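Extracellular invertase (Aspergillus kawachii, PDB 5XH8) is a family 32 beta-fructofuranosidase (invertase) that probably hydrolyses sucrose and has high transfructosylation activity, consistent with making fructooligosaccharides such as 1-kestose. Local coordinates at residues P11-S15 with A507-T512; I479-E485 with W568-N574; D547-L551 with T563-S567. One frame throughout, in Å; residues are numbered along the deposited sequence.

Contact 1. Residues P11-S15 with A507-T512; sequences PPNLS and AAARTT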
loop_
_atom_site.group_PDB
_atom_site.type_symbol
_atom_site.label_atom_id
_atom_site.label_comp_id
_atom_site.label_asym_id
_atom_site.label_seq_id
_atom_site.Cartn_x
_atom_site.Cartn_y
_atom_site.Cartn_z
ATOM N N PRO A 11 -43.232 31.326 -3.508
ATOM C CA PRO A 11 -41.913 31.102 -2.904
ATOM C C PRO A 11 -40.989 32.310 -3.016
ATOM O O PRO A 11 -41.078 33.040 -4.006
ATOM C CB PRO A 11 -41.327 29.958 -3.752
ATOM C CG PRO A 11 -41.995 30.090 -5.072
ATOM C CD PRO A 11 -43.380 30.614 -4.792
ATOM N N PRO A 12 -40.070 32.484 -2.043
ATOM C CA PRO A 12 -38.973 33.411 -2.231
ATOM C C PRO A 12 -37.888 32.786 -3.098
ATOM O O PRO A 12 -38.079 31.698 -3.689
ATOM C CB PRO A 12 -38.443 33.604 -0.814
ATOM C CG PRO A 12 -38.628 32.254 -0.184
ATOM C CD PRO A 12 -39.940 31.755 -0.760
ATOM N N ASN A 13 -36.772 33.503 -3.215
ATOM C CA ASN A 13 -35.504 32.877 -3.570
ATOM C C ASN A 13 -35.209 31.978 -2.376
ATOM O O ASN A 13 -34.936 32.469 -1.278
ATOM C CB ASN A 13 -34.397 33.910 -3.751
ATOM C CG ASN A 13 -33.030 33.274 -4.099
ATOM O OD1 ASN A 13 -32.785 32.069 -3.928
ATOM N ND2 ASN A 13 -32.139 34.103 -4.578
ATOM N N LEU A 14 -35.317 30.666 -2.580
ATOM C CA LEU A 14 -35.181 29.720 -1.445
ATOM C C LEU A 14 -33.842 29.797 -0.708
ATOM O O LEU A 14 -33.780 29.500 0.473
ATOM C CB LEU A 14 -35.469 28.284 -1.878
ATOM C CG LEU A 14 -36.857 28.076 -2.482
ATOM C CD1 LEU A 14 -36.979 26.648 -2.967
ATOM C CD2 LEU A 14 -37.934 28.394 -1.468
ATOM N N SER A 15 -32.784 30.228 -1.389
ATOM C CA SER A 15 -31.494 30.418 -0.726
ATOM C C SER A 15 -31.444 31.538 0.293
ATOM O O SER A 15 -30.443 31.650 0.956
ATOM C CB SER A 15 -30.389 30.610 -1.757
ATOM O OG SER A 15 -30.249 29.389 -2.455
ATOM N N ALA A 507 -42.521 26.062 -9.410
ATOM C CA ALA A 507 -42.536 27.530 -9.275
ATOM C C ALA A 507 -41.293 28.054 -8.546
ATOM O O ALA A 507 -40.900 29.202 -8.746
ATOM C CB ALA A 507 -43.796 27.989 -8.562
ATOM N N ALA A 508 -40.671 27.215 -7.710
ATOM C CA ALA A 508 -39.390 27.572 -7.073
ATOM C C ALA A 508 -38.225 27.673 -8.047
ATOM O O ALA A 508 -37.314 28.478 -7.841
ATOM C CB ALA A 508 -39.063 26.597 -5.954
ATOM N N ALA A 509 -38.260 26.900 -9.130
ATOM C CA ALA A 509 -37.232 27.000 -10.193
ATOM C C ALA A 509 -37.165 28.364 -10.882
ATOM O O ALA A 509 -36.156 28.686 -11.507
ATOM C CB ALA A 509 -37.436 25.915 -11.238
ATOM N N ARG A 510 -38.238 29.149 -10.773
ATOM C CA ARG A 510 -38.316 30.490 -11.348
ATOM C C ARG A 510 -37.691 31.528 -10.431
ATOM O O ARG A 510 -37.326 32.590 -10.895
ATOM C CB ARG A 510 -39.798 30.868 -11.627
ATOM C CG ARG A 510 -40.511 29.897 -12.573
ATOM C CD ARG A 510 -42.039 29.996 -12.582
ATOM N NE ARG A 510 -42.590 28.703 -13.004
ATOM C CZ ARG A 510 -43.808 28.223 -12.724
ATOM N NH1 ARG A 510 -44.698 28.921 -12.023
ATOM N NH2 ARG A 510 -44.137 27.002 -13.140
ATOM N N THR A 511 -37.603 31.242 -9.129
ATOM C CA THR A 511 -37.051 32.176 -8.139
ATOM C C THR A 511 -35.677 31.800 -7.607
ATOM O O THR A 511 -35.035 32.599 -6.955
ATOM C CB THR A 511 -37.970 32.256 -6.914
ATOM O OG1 THR A 511 -37.982 30.995 -6.213
ATOM C CG2 THR A 511 -39.385 32.597 -7.346
ATOM N N THR A 512 -35.235 30.576 -7.877
ATOM C CA THR A 512 -34.078 29.998 -7.202
ATOM C C THR A 512 -33.191 29.263 -8.212
ATOM O O THR A 512 -33.698 28.537 -9.065
ATOM C CB THR A 512 -34.574 29.031 -6.106
ATOM O OG1 THR A 512 -35.554 29.694 -5.268
ATOM C CG2 THR A 512 -33.399 28.526 -5.256
#
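Two irregular pieces of backbone run side by side here, drawing closer along their length: the CA atoms of Pro11 and Ala508 are 6.0 Å apart, those of Asn13 and Thr512 only 4.8 Å. Residues 507-510 have helical backbone angles, and Thr511 N donates to Ala508 O at 3.1 Å before the chain extends at Thr512. At Leu14, residues 11-15 enter a 3-10 turn; just ahead of it, Asn13 OD1 accepts from Ser15 N at 3.1 Å in an Asx turn.

No beta ladder joins the segments. Instead, two threonine hydroxyls meet the N-terminal backbone. Thr511 OG1 donates to Pro12 O at 2.6 Å, and Leu14 N donates to Thr512 OG1 at 2.9 Å in a nearly straight bond. Between them a CA-H...O contact brings Asn13 CA within 3.4 Å of Thr511 O. Apolar packing flanks this polar centre: Leu14 CD1 lies 3.6 Å from Ala508 CB, and Pro11 CG lies 4.5 Å from Ala507 CB. Both Pro11 and Leu14 also rest on Trp568.

The N-terminal segment, which precedes the first propeller strand, 37-47, is thereby held by side-chain-to-backbone bonds on the loop between strands 497-501 and 520-523 of the C-terminal beta-sandwich.

Contact 2. Residues I479-E485 with W568-N574; sequences ILSSEHE and WYANSTN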
loop_
_atom_site.group_PDB
_atom_site.type_symbol
_atom_site.label_atom_id
_atom_site.label_comp_id
_atom_site.label_asym_id
_atom_site.label_seq_id
_atom_site.Cartn_x
_atom_site.Cartn_y
_atom_site.Cartn_z
ATOM N N ILE A 479 -49.508 15.443 -13.913
ATOM C CA ILE A 479 -49.576 15.240 -12.461
ATOM C C ILE A 479 -49.048 16.450 -11.734
ATOM O O ILE A 479 -48.430 17.317 -12.346
ATOM C CB ILE A 479 -48.790 13.979 -12.009
ATOM C CG1 ILE A 479 -47.286 14.108 -12.342
ATOM C CG2 ILE A 479 -49.384 12.736 -12.659
ATOM C CD1 ILE A 479 -46.435 12.981 -11.780
ATOM N N LEU A 480 -49.274 16.483 -10.423
ATOM C CA LEU A 480 -48.783 17.566 -9.576
ATOM C C LEU A 480 -49.160 18.953 -10.172
ATOM O O LEU A 480 -48.315 19.845 -10.313
ATOM C CB LEU A 480 -47.262 17.424 -9.362
ATOM C CG LEU A 480 -46.793 16.126 -8.678
ATOM C CD1 LEU A 480 -45.279 15.916 -8.837
ATOM C CD2 LEU A 480 -47.208 16.126 -7.216
ATOM N N SER A 481 -50.438 19.077 -10.529
ATOM C CA SER A 481 -50.973 20.226 -11.285
ATOM C C SER A 481 -51.787 21.162 -10.443
ATOM O O SER A 481 -52.545 20.747 -9.569
ATOM C CB SER A 481 -51.889 19.770 -12.416
ATOM O OG SER A 481 -51.120 19.193 -13.435
ATOM N N SER A 482 -51.622 22.437 -10.747
ATOM C CA SER A 482 -52.463 23.510 -10.233
ATOM C C SER A 482 -52.349 24.630 -11.270
ATOM O O SER A 482 -51.782 24.416 -12.356
ATOM C CB SER A 482 -51.971 23.948 -8.854
ATOM O OG SER A 482 -50.659 24.485 -8.924
ATOM N N GLU A 483 -52.850 25.819 -10.964
ATOM C CA GLU A 483 -52.763 26.905 -11.940
ATOM C C GLU A 483 -51.299 27.326 -12.205
ATOM O O GLU A 483 -50.973 27.753 -13.306
ATOM C CB GLU A 483 -53.630 28.110 -11.532
ATOM C CG GLU A 483 -52.960 29.179 -10.678
ATOM C CD GLU A 483 -53.741 30.502 -10.644
ATOM O OE1 GLU A 483 -53.645 31.310 -11.601
ATOM O OE2 GLU A 483 -54.439 30.739 -9.639
ATOM N N HIS A 484 -50.428 27.201 -11.203
ATOM C CA HIS A 484 -49.031 27.640 -11.321
ATOM C C HIS A 484 -48.007 26.566 -11.737
ATOM O O HIS A 484 -46.905 26.910 -12.128
ATOM C CB HIS A 484 -48.596 28.263 -10.002
ATOM C CG HIS A 484 -49.376 29.488 -9.640
ATOM N ND1 HIS A 484 -49.307 30.655 -10.377
ATOM C CD2 HIS A 484 -50.257 29.723 -8.638
ATOM C CE1 HIS A 484 -50.107 31.558 -9.839
ATOM N NE2 HIS A 484 -50.694 31.018 -8.784
ATOM N N GLU A 485 -48.358 25.286 -11.624
ATOM C CA GLU A 485 -47.401 24.177 -11.845
ATOM C C GLU A 485 -48.069 22.973 -12.484
ATOM O O GLU A 485 -49.274 22.765 -12.337
ATOM C CB GLU A 485 -46.777 23.712 -10.513
ATOM C CG GLU A 485 -46.031 24.782 -9.734
ATOM C CD GLU A 485 -45.666 24.372 -8.311
ATOM O OE1 GLU A 485 -46.530 23.891 -7.543
ATOM O OE2 GLU A 485 -44.500 24.581 -7.926
ATOM N N TRP A 568 -43.823 23.277 -5.591
ATOM C CA TRP A 568 -43.933 24.135 -4.415
ATOM C C TRP A 568 -45.327 24.181 -3.760
ATOM O O TRP A 568 -45.427 24.023 -2.543
ATOM C CB TRP A 568 -43.511 25.566 -4.791
ATOM C CG TRP A 568 -43.664 26.507 -3.650
ATOM C CD1 TRP A 568 -44.698 27.377 -3.435
ATOM C CD2 TRP A 568 -42.772 26.661 -2.540
ATOM N NE1 TRP A 568 -44.499 28.056 -2.261
ATOM C CE2 TRP A 568 -43.335 27.634 -1.685
ATOM C CE3 TRP A 568 -41.557 26.063 -2.178
ATOM C CZ2 TRP A 568 -42.713 28.043 -0.507
ATOM C CZ3 TRP A 568 -40.943 26.461 -0.993
ATOM C CH2 TRP A 568 -41.518 27.441 -0.177
ATOM N N TYR A 569 -46.362 24.469 -4.556
ATOM C CA TYR A 569 -47.680 24.874 -4.037
ATOM C C TYR A 569 -48.435 23.681 -3.456
ATOM O O TYR A 569 -48.445 22.594 -4.034
ATOM C CB TYR A 569 -48.540 25.573 -5.135
ATOM C CG TYR A 569 -48.102 26.981 -5.469
ATOM C CD1 TYR A 569 -48.429 28.051 -4.631
ATOM C CD2 TYR A 569 -47.360 27.260 -6.620
ATOM C CE1 TYR A 569 -48.020 29.356 -4.921
ATOM C CE2 TYR A 569 -46.952 28.568 -6.921
ATOM C CZ TYR A 569 -47.291 29.608 -6.058
ATOM O OH TYR A 569 -46.887 30.888 -6.328
ATOM N N ALA A 570 -49.070 23.904 -2.311
ATOM C CA ALA A 570 -49.835 22.880 -1.607
ATOM C C ALA A 570 -50.881 22.216 -2.520
ATOM O O ALA A 570 -51.072 20.992 -2.451
ATOM C CB ALA A 570 -50.489 23.474 -0.368
ATOM N N ASN A 571 -51.469 23.028 -3.409
ATOM C CA ASN A 571 -52.512 22.628 -4.375
ATOM C C ASN A 571 -52.035 21.917 -5.591
ATOM O O ASN A 571 -52.852 21.584 -6.424
ATOM C CB ASN A 571 -53.189 23.871 -4.985
ATOM C CG ASN A 571 -53.978 24.643 -3.999
ATOM O OD1 ASN A 571 -54.043 24.295 -2.812
ATOM N ND2 ASN A 571 -54.579 25.730 -4.466
ATOM N N SER A 572 -50.732 21.763 -5.782
ATOM C CA SER A 572 -50.238 21.109 -6.988
ATOM C C SER A 572 -50.316 19.575 -6.845
ATOM O O SER A 572 -49.294 18.870 -6.796
ATOM C CB SER A 572 -48.841 21.620 -7.324
ATOM O OG SER A 572 -48.908 22.980 -7.750
ATOM N N THR A 573 -51.554 19.077 -6.796
ATOM C CA THR A 573 -51.848 17.663 -6.597
ATOM C C THR A 573 -52.820 17.057 -7.625
ATOM O O THR A 573 -53.174 15.883 -7.503
ATOM C CB THR A 573 -52.444 17.445 -5.193
ATOM O OG1 THR A 573 -53.659 18.183 -5.081
ATOM C CG2 THR A 573 -51.484 17.909 -4.105
ATOM N N ASN A 574 -53.242 17.834 -8.630
ATOM C CA ASN A 574 -54.257 17.366 -9.582
ATOM C C ASN A 574 -53.633 16.519 -10.666
ATOM O O ASN A 574 -52.467 16.725 -11.055
ATOM C CB ASN A 574 -55.034 18.533 -10.209
ATOM C CG ASN A 574 -55.848 19.304 -9.180
ATOM O OD1 ASN A 574 -55.556 20.459 -8.877
ATOM N ND2 ASN A 574 -56.834 18.656 -8.607
HETATM O O HOH W 1 -50.598 14.584 -8.647
#
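A short antiparallel bridge and a buried glutamate join two loops at one end of the C-terminal beta-sandwich, where strand 474-481 finishes and strand 574-580 begins. Ser481 and Asn574 form a hydrogen-bonded pair, with Ser481 N to Asn574 O at 3.2 Å and Asn574 N to Ser481 O at 3.1 Å. The pairing is irregular on both strands: Leu480, with positive phi and psi, and Ser481 make a G1 beta bulge opposite Asn574, while Thr573 and Asn574 make a classic bulge opposite Ser481. Water 1 accepts from Leu480 N at 2.9 Å.

Beyond the bridge, the type I turn from Tyr569 to Ser572 is held by the carboxylate of Glu485. Its OE2 accepts from Trp568 N at 2.8 Å, and its OE1 from Tyr569 N at 3.0 Å and Ser572 OG at 2.6 Å. Ser482 OG donates to Ser572 OG at 2.6 Å, extending the chain of bonds. Towards solvent, the rings of His484 and Tyr569 form an offset stack, centroids 4.8 Å apart and planes at 28°.

Contact 3. Residues D547-L551 with T563-S567; sequences DNSVL and TWVRS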
loop_
_atom_site.group_PDB
_atom_site.type_symbol
_atom_site.label_atom_id
_atom_site.label_comp_id
_atom_site.label_asym_id
_atom_site.label_seq_id
_atom_site.Cartn_x
_atom_site.Cartn_y
_atom_site.Cartn_z
ATOM N N ASP A 547 -43.391 10.236 -4.426
ATOM C CA ASP A 547 -43.136 10.319 -2.993
ATOM C C ASP A 547 -42.567 11.707 -2.703
ATOM O O ASP A 547 -41.340 11.916 -2.582
ATOM C CB ASP A 547 -42.202 9.169 -2.569
ATOM C CG ASP A 547 -42.056 9.048 -1.096
ATOM O OD1 ASP A 547 -42.648 9.848 -0.331
ATOM O OD2 ASP A 547 -41.320 8.129 -0.678
ATOM N N ASN A 548 -43.502 12.655 -2.603
ATOM C CA ASN A 548 -43.234 14.082 -2.454
ATOM C C ASN A 548 -42.516 14.657 -3.681
ATOM O O ASN A 548 -43.195 15.089 -4.615
ATOM C CB ASN A 548 -42.559 14.394 -1.109
ATOM C CG ASN A 548 -42.976 15.751 -0.545
ATOM O OD1 ASN A 548 -43.690 16.510 -1.194
ATOM N ND2 ASN A 548 -42.532 16.052 0.657
ATOM N N SER A 549 -41.183 14.690 -3.700
ATOM C CA SER A 549 -40.420 15.121 -4.871
ATOM C C SER A 549 -39.765 13.977 -5.638
ATOM O O SER A 549 -39.173 14.216 -6.683
ATOM C CB SER A 549 -39.325 16.117 -4.472
ATOM O OG SER A 549 -38.336 15.531 -3.640
ATOM N N VAL A 550 -39.838 12.747 -5.141
ATOM C CA VAL A 550 -39.227 11.630 -5.842
ATOM C C VAL A 550 -40.249 11.000 -6.771
ATOM O O VAL A 550 -41.227 10.459 -6.305
ATOM C CB VAL A 550 -38.703 10.561 -4.856
ATOM C CG1 VAL A 550 -38.024 9.436 -5.624
ATOM C CG2 VAL A 550 -37.753 11.188 -3.864
ATOM N N LEU A 551 -40.004 11.058 -8.081
ATOM C CA LEU A 551 -40.825 10.383 -9.068
ATOM C C LEU A 551 -40.094 9.159 -9.618
ATOM O O LEU A 551 -38.983 9.276 -10.124
ATOM C CB LEU A 551 -41.176 11.330 -10.244
ATOM C CG LEU A 551 -41.873 10.671 -11.459
ATOM C CD1 LEU A 551 -43.216 10.035 -11.112
ATOM C CD2 LEU A 551 -42.038 11.700 -12.561
ATOM N N THR A 563 -36.673 10.656 -11.255
ATOM C CA THR A 563 -36.239 12.041 -11.277
ATOM C C THR A 563 -36.800 12.812 -10.097
ATOM O O THR A 563 -37.530 12.245 -9.274
ATOM C CB THR A 563 -36.623 12.718 -12.614
ATOM O OG1 THR A 563 -36.042 14.028 -12.687
ATOM C CG2 THR A 563 -38.165 12.814 -12.755
ATOM N N TRP A 564 -36.428 14.095 -10.015
ATOM C CA TRP A 564 -36.905 15.022 -8.990
ATOM C C TRP A 564 -38.059 15.879 -9.533
ATOM O O TRP A 564 -37.927 16.499 -10.596
ATOM C CB TRP A 564 -35.767 15.938 -8.522
ATOM C CG TRP A 564 -34.666 15.200 -7.840
ATOM C CD1 TRP A 564 -33.450 14.896 -8.356
ATOM C CD2 TRP A 564 -34.698 14.653 -6.518
ATOM N NE1 TRP A 564 -32.713 14.175 -7.435
ATOM C CE2 TRP A 564 -33.454 14.024 -6.294
ATOM C CE3 TRP A 564 -35.643 14.663 -5.488
ATOM C CZ2 TRP A 564 -33.141 13.374 -5.090
ATOM C CZ3 TRP A 564 -35.336 14.002 -4.278
ATOM C CH2 TRP A 564 -34.085 13.369 -4.099
ATOM N N VAL A 565 -39.174 15.897 -8.805
ATOM C CA VAL A 565 -40.323 16.733 -9.156
ATOM C C VAL A 565 -40.625 17.683 -8.000
ATOM O O VAL A 565 -41.429 17.401 -7.133
ATOM C CB VAL A 565 -41.549 15.909 -9.621
ATOM C CG1 VAL A 565 -41.301 15.388 -11.020
ATOM C CG2 VAL A 565 -41.893 14.761 -8.681
ATOM N N ARG A 566 -39.932 18.818 -7.998
ATOM C CA ARG A 566 -39.905 19.666 -6.830
ATOM C C ARG A 566 -40.995 20.770 -6.906
ATOM O O ARG A 566 -40.692 21.960 -6.940
ATOM C CB ARG A 566 -38.474 20.191 -6.622
ATOM C CG ARG A 566 -37.541 19.073 -6.122
ATOM C CD ARG A 566 -36.192 19.490 -5.500
ATOM N NE ARG A 566 -35.196 19.408 -6.509
ATOM C CZ ARG A 566 -34.096 18.659 -6.574
ATOM N NH1 ARG A 566 -33.596 17.901 -5.587
ATOM N NH2 ARG A 566 -33.428 18.776 -7.701
ATOM N N SER A 567 -42.262 20.345 -6.896
ATOM C CA SER A 567 -43.390 21.287 -6.895
ATOM C C SER A 567 -43.465 21.994 -5.540
ATOM O O SER A 567 -43.194 21.395 -4.482
ATOM C CB SER A 567 -44.715 20.586 -7.248
ATOM O OG SER A 567 -45.217 19.833 -6.162
HETATM O O HOH W 2 -43.629 17.958 -5.051
#
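Asn548 has a positive phi of 64° with psi -92°, the conformation of the first corner of a type II' turn and unusual for a residue with a side chain; the turn runs from Asp547 to Val550. Two backbone bonds join the residues at its base, Asp547 N to Val550 O at 2.9 Å and Val550 N to Asp547 O at 3.1 Å, making it a two-residue hairpin turn. It is the tight connection between strands 534-547 and 550-555, and the Asn548 amide is held outside the contact by Arg27 O.

From this turn the chain enters a beta hairpin with strand 559-564, part of an antiparallel sheet of the C-terminal beta-sandwich. Leu551 and Thr563 are a hydrogen-bonded pair, with Leu551 N to Thr563 O at 3.0 Å and Thr563 N to Leu551 O at 2.9 Å; Val550 and Trp564 are the adjoining non-hydrogen-bonded pair. A further bond, Val565 N to Ser549 O at 2.7 Å, carries the association past the strand ends. There residues 563-567 bend through an inverse gamma turn centred on Arg566, and water 2 spans the gap, donating to Asn548 O at 2.9 Å and Val565 O at 3.1 Å and lying 2.7 Å from Ser567 OG.

The sheet has two different faces. On one, Val550 CG2 packs 3.7 Å from Trp564 CZ3, and the indole reaches Trp366 and Thr369 on strand 366-385 of the propeller. On the other, Leu551 CD2 lies 4.0 Å from Thr563 CG2, and Leu551 itself packs on Val489 of the second sandwich sheet, while nearby Leu551 CB meets Val565 CG2 at 3.8 Å.

Overall arrangement
Starting at the N terminus, residues 11-15 lie in the loop before the first propeller strand, and contact 1 closes a span of almost 500 residues when they meet 507-512. Contact 2 opens inside that span, at 479-485, and closes beyond it at 568-574, so the two cross. Contact 3, a hairpin closure, is nested inside contact 2 and follows contact 1 in series. Contacts 1 and 2 touch directly: Ala507 N is 2.9 Å from Glu485 OE2, and Leu14 CD2 packs 3.6 Å from Trp568 CZ3. Leu480 CD1, 3.6 Å from Val565 CG2, connects contact 2 with contact 3. Together they join the N-terminal tail and both sandwich sheets.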